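PDB 6J0Y: peptide from Structure-specific endonuclease subunit SLX4 from Saccharomyces cerevisiae, which probably binds the scaffold protein Rtt107 through its Rtt107 interacting motif, as a regulatory subunit of a structure-specific DNA endonuclease. Local coordinates for residues B[23-28]-B[52-57]. Sequence-based numbering, arbitrary orientation.
Sequences PKLVKH and ADIQLV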
loop_
_atom_site.group_PDB
_atom_site.type_symbol
_atom_site.label_atom_id
_atom_site.label_comp_id
_atom_site.label_asym_id
_atom_site.label_seq_id
_atom_site.Cartn_x
_atom_site.Cartn_y
_atom_site.Cartn_z
ATOM N N PRO B 23 -27.475 -16.597 10.171
ATOM C CA PRO B 23 -28.634 -16.106 9.411
ATOM C C PRO B 23 -29.084 -14.735 9.888
ATOM O O PRO B 23 -29.877 -14.091 9.191
ATOM C CB PRO B 23 -29.716 -17.166 9.669
ATOM C CG PRO B 23 -29.272 -17.880 10.894
ATOM C CD PRO B 23 -27.773 -17.884 10.846
ATOM N N LYS B 24 -28.607 -14.263 11.039
ATOM C CA LYS B 24 -29.002 -12.951 11.534
ATOM C C LYS B 24 -28.239 -11.810 10.870
ATOM O O LYS B 24 -28.641 -10.652 11.017
ATOM C CB LYS B 24 -28.832 -12.906 13.056
ATOM C CG LYS B 24 -29.900 -13.719 13.784
ATOM C CD LYS B 24 -29.561 -14.000 15.241
ATOM C CE LYS B 24 -30.680 -14.812 15.895
ATOM N NZ LYS B 24 -30.342 -15.301 17.264
ATOM N N LEU B 25 -27.166 -12.105 10.141
ATOM C CA LEU B 25 -26.493 -11.099 9.333
ATOM C C LEU B 25 -27.274 -10.854 8.045
ATOM O O LEU B 25 -27.766 -11.793 7.414
ATOM C CB LEU B 25 -25.066 -11.547 9.002
ATOM C CG LEU B 25 -24.089 -11.707 10.175
ATOM C CD1 LEU B 25 -22.784 -12.362 9.720
ATOM C CD2 LEU B 25 -23.795 -10.368 10.830
ATOM N N VAL B 26 -27.378 -9.588 7.653
ATOM C CA VAL B 26 -28.065 -9.204 6.420
ATOM C C VAL B 26 -27.048 -9.174 5.286
ATOM O O VAL B 26 -26.079 -8.407 5.332
ATOM C CB VAL B 26 -28.763 -7.843 6.574
ATOM C CG1 VAL B 26 -29.356 -7.393 5.248
ATOM C CG2 VAL B 26 -29.837 -7.918 7.642
ATOM N N LYS B 27 -27.253 -10.024 4.276
ATOM C CA LYS B 27 -26.398 -10.065 3.095
ATOM C C LYS B 27 -26.969 -9.138 2.030
ATOM O O LYS B 27 -28.086 -9.359 1.550
ATOM C CB LYS B 27 -26.300 -11.486 2.540
ATOM C CG LYS B 27 -25.747 -12.521 3.501
ATOM C CD LYS B 27 -26.160 -13.924 3.061
ATOM C CE LYS B 27 -25.424 -15.003 3.842
ATOM N NZ LYS B 27 -26.029 -16.357 3.664
ATOM N N HIS B 28 -26.202 -8.116 1.643
ATOM C CA HIS B 28 -26.625 -7.281 0.519
ATOM C C HIS B 28 -26.463 -8.021 -0.798
ATOM O O HIS B 28 -27.363 -8.004 -1.649
ATOM C CB HIS B 28 -25.830 -5.974 0.483
ATOM C CG HIS B 28 -26.237 -5.001 1.545
ATOM N ND1 HIS B 28 -25.553 -3.830 1.784
ATOM C CD2 HIS B 28 -27.269 -5.021 2.419
ATOM C CE1 HIS B 28 -26.144 -3.170 2.765
ATOM N NE2 HIS B 28 -27.191 -3.870 3.166
ATOM N N ALA B 52 -19.043 -11.913 0.027
ATOM C CA ALA B 52 -20.325 -11.441 0.529
ATOM C C ALA B 52 -20.194 -9.998 0.996
ATOM O O ALA B 52 -19.230 -9.645 1.686
ATOM C CB ALA B 52 -20.820 -12.325 1.675
ATOM N N ASP B 53 -21.160 -9.162 0.610
ATOM C CA ASP B 53 -21.309 -7.828 1.187
ATOM C C ASP B 53 -22.244 -7.958 2.376
ATOM O O ASP B 53 -23.435 -8.237 2.202
ATOM C CB ASP B 53 -21.886 -6.838 0.176
ATOM C CG ASP B 53 -20.964 -6.574 -0.978
ATOM O OD1 ASP B 53 -19.723 -6.518 -0.767
ATOM O OD2 ASP B 53 -21.486 -6.417 -2.105
ATOM N N ILE B 54 -21.717 -7.755 3.579
ATOM C CA ILE B 54 -22.460 -7.971 4.811
ATOM C C ILE B 54 -22.783 -6.602 5.395
ATOM O O ILE B 54 -21.877 -5.795 5.637
ATOM C CB ILE B 54 -21.659 -8.832 5.802
ATOM C CG1 ILE B 54 -21.305 -10.194 5.178
ATOM C CG2 ILE B 54 -22.419 -8.979 7.121
ATOM C CD1 ILE B 54 -22.494 -11.108 4.960
ATOM N N GLN B 55 -24.069 -6.326 5.613
ATOM C CA GLN B 55 -24.452 -5.057 6.222
ATOM C C GLN B 55 -23.918 -4.933 7.649
ATOM O O GLN B 55 -23.980 -5.882 8.440
ATOM C CB GLN B 55 -25.979 -4.929 6.224
ATOM C CG GLN B 55 -26.511 -3.629 6.753
ATOM C CD GLN B 55 -28.012 -3.550 6.569
ATOM O OE1 GLN B 55 -28.495 -3.320 5.463
ATOM N NE2 GLN B 55 -28.754 -3.786 7.638
ATOM N N LEU B 56 -23.421 -3.739 7.993
ATOM C CA LEU B 56 -23.041 -3.457 9.375
ATOM C C LEU B 56 -24.235 -3.643 10.304
ATOM O O LEU B 56 -25.351 -3.218 9.997
ATOM C CB LEU B 56 -22.510 -2.027 9.515
ATOM C CG LEU B 56 -21.197 -1.612 8.848
ATOM C CD1 LEU B 56 -20.893 -0.143 9.172
ATOM C CD2 LEU B 56 -20.047 -2.501 9.310
ATOM N N VAL B 57 -24.004 -4.291 11.449
ATOM C CA VAL B 57 -25.101 -4.539 12.378
ATOM C C VAL B 57 -25.539 -3.220 13.000
ATOM O O VAL B 57 -24.720 -2.322 13.241
ATOM C CB VAL B 57 -24.702 -5.568 13.451
ATOM C CG1 VAL B 57 -24.169 -6.843 12.801
ATOM C CG2 VAL B 57 -23.681 -4.988 14.399
HETATM O O HOH W 1 -26.011 -7.447 9.159
#
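Two backbone hydrogen bonds join residues 23-28 to the end of the strand in 52-57. Gln55 N donates to Val26 O at 2.9 Å, nearly along the carbonyl axis. His28 N donates to Asp53 O at 2.8 Å, less straight at the hydrogen (147°). Lys27 and Ile54 lie between these bonds as an antiparallel non-hydrogen-bonded pair. Beyond them the chains part, and one water bridges the backbone: it accepts from Val26 N and donates to Gln55 O.

Gln55 has CG anti to its backbone N (chi1 -177°) and an extended chain, which brings its amide to the His28 ring. His28 NE2 donates to Gln55 OE1 at 2.7 Å, in the carbonyl plane and on a lone pair. The oxygen sits at the ring edge, with the ring and amide planes 72° apart. NE2 therefore carries a proton. An alanine in place of His28 would probably leave the Gln55 amide less firmly held, since the NE2 bond would be lost.

Asp53 OD2 accepts from Asn29 ND2 and also bonds Tyr31 OH. On the apolar side, Ile54 CD1 meets Lys27 CG at 3.8 Å, and Leu25 CD2 meets Val57 CG1 at 4.1 Å. Leu25 and Val57 also pack on the chain of another protein. The contact joins edge strand 27-32 to central strand 49-55 of an antiparallel sheet, with strand 8-14 beyond.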